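Local coordinates for probable host range protein 2-3 (Myxoma virus, PDB 5CZ3) that probably acts as a host-range factor of the poxvirus C7 family, allowing the virus to multiply in different cell types, at residues 34-39 with 100-105; 66-71 with 89-94; 23-28 with 114-119; 13-18 with 47-52. One frame throughout, in Å; residues are numbered along the deposited sequence.

In the fold
The four contacts take a beta-sandwich apart into its two kinds of interaction. Contacts 1 and 4 are antiparallel strand pairs, one in each sheet, where backbone ladders do the joining; contact 4 is largely buried, whereas contact 1 keeps N36, H38 and R102 on a partly exposed outer face. Contacts 2 and 3 are buried and rest mainly on side-chain packing, without hydrogen bonds between their segments: contact 2 spans the gap between the sheets, and contact 3 fastens a loop to the entry of strand 117-121. Strand 99-104 of contact 1 neighbours strand 67-70 of contact 2, strand 34-40 neighbours 117-121, and F49 of contact 4 meets I37, L39 and I93 from the other contacts.

Contact 1: 34-39 with 100-105; sequences GCNIHL and LARFYS
L100 sends CG anti to its backbone N (chi1 173°), while H38 keeps its ring beside the backbone N (chi1 -69°); the two side chains therefore rise together, pointing the same way, from a non-hydrogen-bonded residue pair on neighbouring antiparallel strands in the mixed sheet of the beta-sandwich. L100 CD1 comes to lie 3.7 Å from the centroid of the H38 ring, almost exactly on its normal, a CH-pi contact over the face. The other methyl, L100 CD2, sits over one face of the R102 guanidinium, offset toward its rim, so a single leucine serves two flat polar groups on the outer surface.

The backbone ladder alternates with these pairs. I37 and A101 exchange two bonds: I37 N reaches A101 O at 2.8 Å in the plane of the carbonyl, and A101 N reaches I37 O at 2.9 Å from above the carbonyl plane. C35 and F103 form the next hydrogen-bonded pair, less evenly: F103 N points nearly along the C=O axis of C35, whereas the return bond from C35 N to F103 O is distinctly bent at the hydrogen.

C35, I37, A101 and F103 face inward, where strand 45-54 of the opposite sheet packs against I37 and F103. C35 holds its sulfur in the crowded position between N and carbonyl carbon (chi1 63°), which leaves SG oblique to the F103 ring, 4.0 Å from CD2. At the edge of that ring, near its plane, I37 CD1 lies 4.4 Å from F103 CE2.

Contact 2: 66-71 with 89-94; sequences IHMRLN and YKVVIY
I66 crosses Y89 obliquely and lays its side chain over one face of the tyrosine ring. I66 CG1 sits 4.3 Å from the centroid of the Y89 ring, over its face, which makes a CH-pi contact, and the terminal I66 CD1 touches Y89 CE1 at 3.8 Å. M68 works by length: CG is anti to the backbone N (chi1 173°) and the chain stays extended to its methyl, so the thioether reaches across to the facing strand. Its SD passes V91 CG1 at 4.1 Å, and its CE meets I93 CG2 at 3.7 Å, with the two side chains at about a right angle.

These are facing strands of the two sheets of a beta-sandwich, running nearly parallel at 10° with their axes 9.9 Å apart, a spacing filled by side chains and not by backbone bonds. M68 also packs on A101 and F103 within its own sheet, while V91 and I93 lean on F49 in theirs.

At the far end I93 places CG1 in the crowded position between N and carbonyl carbon (chi1 61°), which carries CD1 to both branches of L70. L70 crosses it obliquely, and I93 CD1 lies 3.8 Å from L70 CD2.

Contact 3: 23-28 with 114-119; sequences KHVNLF and VYPTFL
This is a buried apolar contact between a loop and the start of a strand: 23-28 leaves strand 20-23 on its way to strand 34-40, and 114-119 leads into strand 117-121 of the mixed sheet in the beta-sandwich. Two residues of the loop, V25 and L27, carry it.

V25 holds CG1 anti to its backbone N (chi1 -179°), and this branch meets the proline tip at about a right angle, V25 CG1 to P116 CG being 3.7 Å. The same P116 CG also rests against the V25 carbonyl oxygen, so the ring abuts both the side chain and the backbone of one residue. Beyond the proline, V25 CG1 approaches the edge of the F118 ring near its plane, 4.4 Å from CE2.

L27 turns CG beside its backbone N (chi1 -54°) with CD2 directed at segment 114-119. L27 CD2 lies 3.3 Å from V114 O and also touches V114 CG2, with the edge of the Y115 ring beside it. The Y115 hydroxyl finds its polar partners farther on, hydrogen-bonding S32 and the backbone N of S105.

Within the loop, N26 ND2 donates to L27 O at 3.3 Å, from well above the carbonyl plane, while N26 OD1 accepts from L11 N. V25 packs on V13 of strand 10-15 and, together with P116 and F118, on C35 of strand 34-40, so V25 touches strands of both sheets.

Contact 4: 13-18 with 47-52; sequences VFLIDE and ITFILV
F14 and I50 grip each other through a pair of backbone hydrogen bonds, F14 N to I50 O at 2.8 Å and I50 N to F14 O at 2.9 Å, both in the carbonyl plane and nearly straight. A third, longer bond runs from I16 N to T48 O at 3.2 Å, just where strand 13-15 ends and the chain turns away. The strands are antiparallel neighbours, at 158°, in one sheet of the beta-sandwich.

Side chains then divide by face. On one, L15 and F49 lie side by side, L15 CD1 standing 3.8 Å from F49 CE2, and V13 runs alongside L51 with CG2 of the valine 4.0 Å from CD2 of the leucine. F14 and I50 point to the other, and the edge of the F14 ring reaches V52, F14 CE2 to V52 CG2 being 3.9 Å. Just past the strand end, I16, bent at chi2 (-53°), crosses I50 obliquely and brings CD1 to within 3.7 Å of I50 CD1, while its CG1 touches T48 CG2.

The F49 face looks into the sandwich, against I37 and L39 of strand 34-40; on the F14 face, W151 meets both F14 and I50. In the sheet itself strand 87-95 flanks 47-52, and strand 20-23 flanks 13-15.

Contact 1: 34-39 with 100-105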
# COMPACT_ATOMS: atom_id res chain seq x y z
N GLY A 34 3.45 -5.01 1.61
CA GLY A 34 2.09 -4.96 2.11
C GLY A 34 1.96 -3.98 3.25
O GLY A 34 2.97 -3.44 3.73
N CYS A 35 0.73 -3.75 3.70
CA CYS A 35 0.48 -2.84 4.81
C CYS A 35 -0.94 -3.00 5.34
O CYS A 35 -1.77 -3.68 4.74
CB CYS A 35 0.69 -1.39 4.38
SG CYS A 35 -0.42 -0.82 3.09
N ASN A 36 -1.19 -2.37 6.49
CA ASN A 36 -2.51 -2.36 7.09
C ASN A 36 -3.03 -0.94 7.20
O ASN A 36 -2.35 -0.06 7.73
CB ASN A 36 -2.48 -3.03 8.46
CG ASN A 36 -1.84 -4.40 8.42
OD1 ASN A 36 -2.24 -5.26 7.64
ND2 ASN A 36 -0.83 -4.60 9.27
N ILE A 37 -4.24 -0.71 6.69
CA ILE A 37 -4.80 0.63 6.70
C ILE A 37 -6.18 0.65 7.35
O ILE A 37 -7.16 0.18 6.77
CB ILE A 37 -4.91 1.20 5.27
CG1 ILE A 37 -3.56 1.15 4.56
CG2 ILE A 37 -5.43 2.63 5.31
CD1 ILE A 37 -3.57 1.71 3.16
N HIS A 38 -6.24 1.19 8.56
CA HIS A 38 -7.50 1.39 9.25
C HIS A 38 -8.23 2.60 8.68
O HIS A 38 -7.84 3.74 8.92
CB HIS A 38 -7.29 1.56 10.76
CG HIS A 38 -6.82 0.32 11.45
ND1 HIS A 38 -7.68 -0.58 12.04
CD2 HIS A 38 -5.57 -0.18 11.64
CE1 HIS A 38 -6.99 -1.57 12.56
NE2 HIS A 38 -5.71 -1.35 12.34
N LEU A 39 -9.28 2.33 7.92
CA LEU A 39 -10.07 3.40 7.30
C LEU A 39 -11.27 3.73 8.17
O LEU A 39 -12.11 2.87 8.45
CB LEU A 39 -10.52 2.99 5.90
CG LEU A 39 -9.40 2.65 4.91
CD1 LEU A 39 -9.95 1.83 3.75
CD2 LEU A 39 -8.74 3.92 4.41
N LEU A 100 -11.04 -2.10 7.73
CA LEU A 100 -9.61 -2.38 7.76
C LEU A 100 -9.18 -2.98 6.43
O LEU A 100 -9.74 -3.97 5.96
CB LEU A 100 -9.26 -3.33 8.91
CG LEU A 100 -7.83 -3.86 8.97
CD1 LEU A 100 -6.81 -2.73 8.90
CD2 LEU A 100 -7.64 -4.68 10.23
N ALA A 101 -8.18 -2.37 5.81
CA ALA A 101 -7.66 -2.84 4.53
C ALA A 101 -6.26 -3.43 4.70
O ALA A 101 -5.34 -2.74 5.14
CB ALA A 101 -7.65 -1.72 3.51
N ARG A 102 -6.12 -4.70 4.36
CA ARG A 102 -4.83 -5.37 4.46
C ARG A 102 -4.26 -5.73 3.10
O ARG A 102 -4.81 -6.56 2.38
CB ARG A 102 -4.96 -6.65 5.30
CG ARG A 102 -5.27 -6.41 6.77
CD ARG A 102 -5.00 -7.68 7.57
NE ARG A 102 -4.72 -7.39 8.97
CZ ARG A 102 -5.62 -7.50 9.94
NH1 ARG A 102 -6.85 -7.89 9.67
NH2 ARG A 102 -5.27 -7.22 11.19
N PHE A 103 -3.14 -5.10 2.74
CA PHE A 103 -2.41 -5.49 1.54
C PHE A 103 -1.29 -6.44 1.94
O PHE A 103 -0.70 -6.30 3.01
CB PHE A 103 -1.84 -4.27 0.82
CG PHE A 103 -2.90 -3.39 0.20
CD1 PHE A 103 -3.40 -3.68 -1.05
CD2 PHE A 103 -3.38 -2.29 0.88
CE1 PHE A 103 -4.38 -2.88 -1.62
CE2 PHE A 103 -4.36 -1.48 0.31
CZ PHE A 103 -4.85 -1.78 -0.94
N TYR A 104 -1.01 -7.43 1.09
CA TYR A 104 -0.02 -8.44 1.42
C TYR A 104 0.48 -9.21 0.20
O TYR A 104 -0.26 -9.42 -0.76
CB TYR A 104 -0.58 -9.43 2.45
CG TYR A 104 -1.81 -10.18 1.99
CD1 TYR A 104 -3.08 -9.61 2.09
CD2 TYR A 104 -1.72 -11.46 1.47
CE1 TYR A 104 -4.21 -10.29 1.68
CE2 TYR A 104 -2.84 -12.16 1.06
CZ TYR A 104 -4.08 -11.56 1.16
OH TYR A 104 -5.21 -12.25 0.75
N SER A 105 1.74 -9.63 0.26
CA SER A 105 2.32 -10.47 -0.78
C SER A 105 2.52 -11.89 -0.24
O SER A 105 2.66 -12.84 -1.01
CB SER A 105 3.65 -9.90 -1.26
OG SER A 105 4.60 -9.85 -0.20

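Contact 2: 66-71 with 89-94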
# COMPACT_ATOMS: atom_id res chain seq x y z
N ILE A 66 0.30 -8.52 -5.61
CA ILE A 66 -0.22 -7.86 -4.42
C ILE A 66 -1.67 -8.28 -4.20
O ILE A 66 -2.50 -8.17 -5.11
CB ILE A 66 -0.16 -6.32 -4.53
CG1 ILE A 66 1.28 -5.85 -4.71
CG2 ILE A 66 -0.79 -5.68 -3.31
CD1 ILE A 66 1.44 -4.35 -4.65
N HIS A 67 -1.96 -8.78 -3.01
CA HIS A 67 -3.33 -9.16 -2.67
C HIS A 67 -3.89 -8.22 -1.62
O HIS A 67 -3.16 -7.43 -1.02
CB HIS A 67 -3.38 -10.60 -2.19
CG HIS A 67 -2.83 -11.59 -3.17
ND1 HIS A 67 -1.66 -12.28 -2.96
CD2 HIS A 67 -3.29 -11.99 -4.38
CE1 HIS A 67 -1.42 -13.07 -3.99
NE2 HIS A 67 -2.40 -12.91 -4.87
N MET A 68 -5.20 -8.30 -1.39
CA MET A 68 -5.85 -7.43 -0.42
C MET A 68 -7.11 -8.05 0.17
O MET A 68 -7.88 -8.70 -0.54
CB MET A 68 -6.18 -6.08 -1.06
CG MET A 68 -7.02 -5.16 -0.18
SD MET A 68 -7.82 -3.84 -1.12
CE MET A 68 -8.66 -2.96 0.20
N ARG A 69 -7.30 -7.85 1.47
CA ARG A 69 -8.55 -8.21 2.12
C ARG A 69 -9.14 -7.00 2.84
O ARG A 69 -8.47 -6.35 3.64
CB ARG A 69 -8.36 -9.35 3.11
CG ARG A 69 -8.03 -10.68 2.47
CD ARG A 69 -8.25 -11.82 3.45
NE ARG A 69 -7.90 -13.11 2.87
CZ ARG A 69 -8.79 -13.93 2.31
NH1 ARG A 69 -10.07 -13.59 2.25
NH2 ARG A 69 -8.39 -15.09 1.80
N LEU A 70 -10.40 -6.70 2.53
CA LEU A 70 -11.13 -5.65 3.24
C LEU A 70 -12.10 -6.28 4.22
O LEU A 70 -13.06 -6.94 3.82
CB LEU A 70 -11.88 -4.75 2.25
CG LEU A 70 -12.65 -3.59 2.89
CD1 LEU A 70 -11.69 -2.58 3.51
CD2 LEU A 70 -13.57 -2.92 1.87
N ASN A 71 -11.83 -6.08 5.51
CA ASN A 71 -12.63 -6.67 6.58
C ASN A 71 -12.76 -8.19 6.43
O ASN A 71 -13.82 -8.76 6.69
CB ASN A 71 -14.03 -6.03 6.63
CG ASN A 71 -13.98 -4.55 6.95
OD1 ASN A 71 -13.09 -4.09 7.68
ND2 ASN A 71 -14.93 -3.80 6.42
N TYR A 89 -0.87 -0.74 -9.67
CA TYR A 89 -2.14 -1.33 -9.26
C TYR A 89 -3.16 -0.25 -8.93
O TYR A 89 -2.81 0.83 -8.45
CB TYR A 89 -1.95 -2.24 -8.05
CG TYR A 89 -1.10 -3.47 -8.29
CD1 TYR A 89 0.29 -3.41 -8.18
CD2 TYR A 89 -1.68 -4.69 -8.59
CE1 TYR A 89 1.07 -4.54 -8.39
CE2 TYR A 89 -0.91 -5.82 -8.80
CZ TYR A 89 0.46 -5.74 -8.70
OH TYR A 89 1.23 -6.86 -8.91
N LYS A 90 -4.43 -0.55 -9.18
CA LYS A 90 -5.52 0.35 -8.80
C LYS A 90 -6.71 -0.46 -8.29
O LYS A 90 -7.22 -1.33 -8.99
CB LYS A 90 -5.94 1.23 -9.97
CG LYS A 90 -7.11 2.16 -9.65
CD LYS A 90 -7.42 3.10 -10.81
CE LYS A 90 -8.59 4.02 -10.48
NZ LYS A 90 -8.87 4.99 -11.57
N VAL A 91 -7.14 -0.17 -7.07
CA VAL A 91 -8.29 -0.85 -6.51
C VAL A 91 -9.26 0.16 -5.90
O VAL A 91 -8.86 1.16 -5.31
CB VAL A 91 -7.87 -1.91 -5.45
CG1 VAL A 91 -7.17 -1.26 -4.27
CG2 VAL A 91 -9.07 -2.72 -4.98
N VAL A 92 -10.55 -0.10 -6.09
CA VAL A 92 -11.60 0.75 -5.53
C VAL A 92 -12.52 -0.08 -4.65
O VAL A 92 -13.07 -1.09 -5.10
CB VAL A 92 -12.42 1.44 -6.64
CG1 VAL A 92 -13.60 2.19 -6.04
CG2 VAL A 92 -11.53 2.38 -7.45
N ILE A 93 -12.66 0.33 -3.40
CA ILE A 93 -13.54 -0.36 -2.47
C ILE A 93 -14.72 0.52 -2.11
O ILE A 93 -14.64 1.75 -2.19
CB ILE A 93 -12.81 -0.78 -1.18
CG1 ILE A 93 -12.27 0.45 -0.46
CG2 ILE A 93 -11.68 -1.75 -1.50
CD1 ILE A 93 -11.61 0.14 0.87
N TYR A 94 -15.82 -0.11 -1.71
CA TYR A 94 -16.98 0.62 -1.24
C TYR A 94 -17.22 0.33 0.24
O TYR A 94 -17.41 -0.83 0.62
CB TYR A 94 -18.22 0.26 -2.06
CG TYR A 94 -19.49 0.86 -1.52
CD1 TYR A 94 -19.82 2.18 -1.79
CD2 TYR A 94 -20.35 0.12 -0.73
CE1 TYR A 94 -20.99 2.74 -1.30
CE2 TYR A 94 -21.51 0.67 -0.23
CZ TYR A 94 -21.83 1.98 -0.52
OH TYR A 94 -22.98 2.53 -0.02

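Contact 3: 23-28 with 114-119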
# COMPACT_ATOMS: atom_id res chain seq x y z
N LYS A 23 3.91 6.98 1.53
CA LYS A 23 5.10 6.70 0.74
C LYS A 23 6.09 5.78 1.43
O LYS A 23 6.15 5.71 2.66
CB LYS A 23 5.79 8.02 0.36
CG LYS A 23 4.86 9.03 -0.27
CD LYS A 23 5.62 10.05 -1.09
CE LYS A 23 6.09 9.44 -2.40
NZ LYS A 23 6.76 10.45 -3.27
N HIS A 24 6.86 5.06 0.61
CA HIS A 24 7.90 4.14 1.08
C HIS A 24 7.33 3.09 2.04
O HIS A 24 7.86 2.85 3.12
CB HIS A 24 9.04 4.91 1.76
CG HIS A 24 9.77 5.83 0.83
ND1 HIS A 24 11.00 6.37 1.14
CD2 HIS A 24 9.44 6.31 -0.39
CE1 HIS A 24 11.40 7.14 0.14
NE2 HIS A 24 10.48 7.13 -0.80
N VAL A 25 6.23 2.47 1.62
CA VAL A 25 5.57 1.43 2.40
C VAL A 25 6.40 0.15 2.43
O VAL A 25 6.31 -0.65 3.36
CB VAL A 25 4.16 1.14 1.83
CG1 VAL A 25 3.44 0.09 2.65
CG2 VAL A 25 3.35 2.42 1.77
N ASN A 26 7.23 -0.03 1.40
CA ASN A 26 8.08 -1.21 1.27
C ASN A 26 8.99 -1.47 2.46
O ASN A 26 9.44 -0.54 3.13
CB ASN A 26 8.94 -1.06 0.02
CG ASN A 26 9.78 0.20 0.05
OD1 ASN A 26 9.35 1.26 -0.40
ND2 ASN A 26 10.99 0.09 0.59
N LEU A 27 9.25 -2.75 2.72
CA LEU A 27 10.27 -3.13 3.69
C LEU A 27 11.62 -2.64 3.20
O LEU A 27 11.90 -2.71 2.00
CB LEU A 27 10.30 -4.65 3.89
CG LEU A 27 8.99 -5.36 4.25
CD1 LEU A 27 9.21 -6.86 4.30
CD2 LEU A 27 8.44 -4.84 5.57
N PHE A 28 12.47 -2.14 4.09
CA PHE A 28 13.78 -1.68 3.65
C PHE A 28 14.71 -2.86 3.41
O PHE A 28 15.84 -2.69 2.95
CB PHE A 28 14.40 -0.68 4.65
CG PHE A 28 14.46 -1.17 6.07
CD1 PHE A 28 15.41 -2.11 6.46
CD2 PHE A 28 13.62 -0.64 7.03
CE1 PHE A 28 15.47 -2.54 7.78
CE2 PHE A 28 13.68 -1.06 8.35
CZ PHE A 28 14.61 -2.01 8.72
N VAL A 114 5.84 -7.42 10.03
CA VAL A 114 6.67 -6.23 9.86
C VAL A 114 6.14 -5.31 8.77
O VAL A 114 6.80 -4.34 8.39
CB VAL A 114 8.14 -6.60 9.56
CG1 VAL A 114 8.83 -7.10 10.82
CG2 VAL A 114 8.22 -7.63 8.45
N TYR A 115 4.94 -5.61 8.27
CA TYR A 115 4.22 -4.65 7.44
C TYR A 115 3.88 -3.44 8.30
O TYR A 115 3.60 -3.58 9.49
CB TYR A 115 2.93 -5.25 6.86
CG TYR A 115 3.10 -6.30 5.78
CD1 TYR A 115 4.34 -6.53 5.19
CD2 TYR A 115 2.01 -7.05 5.35
CE1 TYR A 115 4.48 -7.50 4.20
CE2 TYR A 115 2.15 -8.01 4.36
CZ TYR A 115 3.38 -8.23 3.79
OH TYR A 115 3.50 -9.19 2.81
N PRO A 116 3.91 -2.24 7.70
CA PRO A 116 3.50 -1.06 8.47
C PRO A 116 1.98 -0.98 8.62
O PRO A 116 1.25 -1.51 7.79
CB PRO A 116 4.04 0.10 7.64
CG PRO A 116 4.05 -0.42 6.25
CD PRO A 116 4.37 -1.89 6.35
N THR A 117 1.53 -0.33 9.69
CA THR A 117 0.10 -0.19 9.95
C THR A 117 -0.29 1.27 10.10
O THR A 117 0.31 2.00 10.89
CB THR A 117 -0.32 -0.96 11.22
OG1 THR A 117 0.08 -2.33 11.11
CG2 THR A 117 -1.82 -0.89 11.42
N PHE A 118 -1.28 1.70 9.32
CA PHE A 118 -1.70 3.09 9.32
C PHE A 118 -3.17 3.24 9.70
O PHE A 118 -3.94 2.29 9.62
CB PHE A 118 -1.48 3.72 7.94
CG PHE A 118 -0.13 3.44 7.35
CD1 PHE A 118 0.95 4.25 7.65
CD2 PHE A 118 0.05 2.38 6.49
CE1 PHE A 118 2.19 4.00 7.11
CE2 PHE A 118 1.30 2.12 5.94
CZ PHE A 118 2.37 2.93 6.26
N LEU A 119 -3.53 4.45 10.10
CA LEU A 119 -4.92 4.82 10.27
C LEU A 119 -5.21 6.00 9.36
O LEU A 119 -4.43 6.94 9.30
CB LEU A 119 -5.24 5.19 11.72

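Contact 4: 13-18 with 47-52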
# COMPACT_ATOMS: atom_id res chain seq x y z
N VAL A 13 1.81 4.08 -1.78
CA VAL A 13 0.37 3.88 -1.81
C VAL A 13 -0.36 5.21 -1.73
O VAL A 13 -0.14 5.99 -0.79
CB VAL A 13 -0.10 2.97 -0.66
CG1 VAL A 13 -1.61 2.82 -0.68
CG2 VAL A 13 0.58 1.61 -0.75
N PHE A 14 -1.21 5.48 -2.70
CA PHE A 14 -1.91 6.76 -2.77
C PHE A 14 -3.42 6.61 -2.62
O PHE A 14 -4.05 5.80 -3.31
CB PHE A 14 -1.60 7.47 -4.10
CG PHE A 14 -0.14 7.69 -4.34
CD1 PHE A 14 0.50 8.83 -3.87
CD2 PHE A 14 0.61 6.75 -5.05
CE1 PHE A 14 1.84 9.03 -4.10
CE2 PHE A 14 1.96 6.95 -5.27
CZ PHE A 14 2.58 8.09 -4.80
N LEU A 15 -4.00 7.39 -1.71
CA LEU A 15 -5.45 7.45 -1.56
C LEU A 15 -5.95 8.70 -2.28
O LEU A 15 -5.83 9.81 -1.78
CB LEU A 15 -5.86 7.47 -0.09
CG LEU A 15 -5.90 6.11 0.63
CD1 LEU A 15 -4.51 5.53 0.84
CD2 LEU A 15 -6.64 6.22 1.96
N ILE A 16 -6.53 8.48 -3.46
CA ILE A 16 -6.81 9.56 -4.41
C ILE A 16 -7.76 10.63 -3.90
O ILE A 16 -7.40 11.81 -3.83
CB ILE A 16 -7.38 8.98 -5.73
CG1 ILE A 16 -6.46 7.89 -6.28
CG2 ILE A 16 -7.58 10.09 -6.75
CD1 ILE A 16 -5.02 8.33 -6.43
N ASP A 17 -8.98 10.23 -3.55
CA ASP A 17 -10.01 11.18 -3.13
C ASP A 17 -9.70 11.80 -1.77
O ASP A 17 -10.19 12.88 -1.45
CB ASP A 17 -11.38 10.50 -3.10
CG ASP A 17 -11.85 10.07 -4.47
OD1 ASP A 17 -11.56 10.79 -5.45
OD2 ASP A 17 -12.50 9.01 -4.58
N GLU A 18 -8.88 11.12 -0.98
CA GLU A 18 -8.48 11.64 0.32
C GLU A 18 -7.24 12.52 0.18
O GLU A 18 -6.84 13.20 1.13
CB GLU A 18 -8.21 10.50 1.31
CG GLU A 18 -9.46 9.80 1.81
CD GLU A 18 -10.09 8.91 0.76
OE1 GLU A 18 -9.36 8.42 -0.12
OE2 GLU A 18 -11.33 8.71 0.81
N ILE A 47 -13.47 4.39 -1.91
CA ILE A 47 -12.08 4.72 -1.63
C ILE A 47 -11.16 4.13 -2.70
O ILE A 47 -11.13 2.92 -2.90
CB ILE A 47 -11.64 4.22 -0.25
CG1 ILE A 47 -12.54 4.82 0.84
CG2 ILE A 47 -10.19 4.58 0.02
CD1 ILE A 47 -12.24 4.31 2.22
N THR A 48 -10.44 5.01 -3.39
CA THR A 48 -9.57 4.59 -4.49
C THR A 48 -8.11 4.48 -4.03
O THR A 48 -7.54 5.45 -3.52
CB THR A 48 -9.65 5.57 -5.68
OG1 THR A 48 -11.02 5.71 -6.09
CG2 THR A 48 -8.82 5.06 -6.85
N PHE A 49 -7.52 3.31 -4.22
CA PHE A 49 -6.11 3.10 -3.93
C PHE A 49 -5.30 2.98 -5.22
O PHE A 49 -5.66 2.20 -6.10
CB PHE A 49 -5.89 1.85 -3.08
CG PHE A 49 -6.55 1.89 -1.74
CD1 PHE A 49 -7.87 1.52 -1.59
CD2 PHE A 49 -5.84 2.28 -0.61
CE1 PHE A 49 -8.48 1.54 -0.35
CE2 PHE A 49 -6.44 2.31 0.63
CZ PHE A 49 -7.76 1.94 0.76
N ILE A 50 -4.22 3.74 -5.32
CA ILE A 50 -3.26 3.52 -6.39
C ILE A 50 -1.92 3.13 -5.79
O ILE A 50 -1.32 3.88 -5.03
CB ILE A 50 -3.10 4.77 -7.29
CG1 ILE A 50 -4.33 4.93 -8.18
CG2 ILE A 50 -1.85 4.64 -8.15
CD1 ILE A 50 -4.22 6.06 -9.18
N LEU A 51 -1.47 1.92 -6.11
CA LEU A 51 -0.20 1.40 -5.60
C LEU A 51 0.84 1.38 -6.71
O LEU A 51 0.65 0.73 -7.73
CB LEU A 51 -0.37 -0.00 -5.02
CG LEU A 51 -1.34 -0.21 -3.85
CD1 LEU A 51 -2.77 -0.41 -4.33
CD2 LEU A 51 -0.90 -1.39 -3.00
N VAL A 52 1.94 2.10 -6.49
CA VAL A 52 3.03 2.11 -7.46
C VAL A 52 4.17 1.24 -6.95
O VAL A 52 4.92 1.63 -6.06
CB VAL A 52 3.53 3.53 -7.73
CG1 VAL A 52 4.67 3.50 -8.74
CG2 VAL A 52 2.39 4.42 -8.22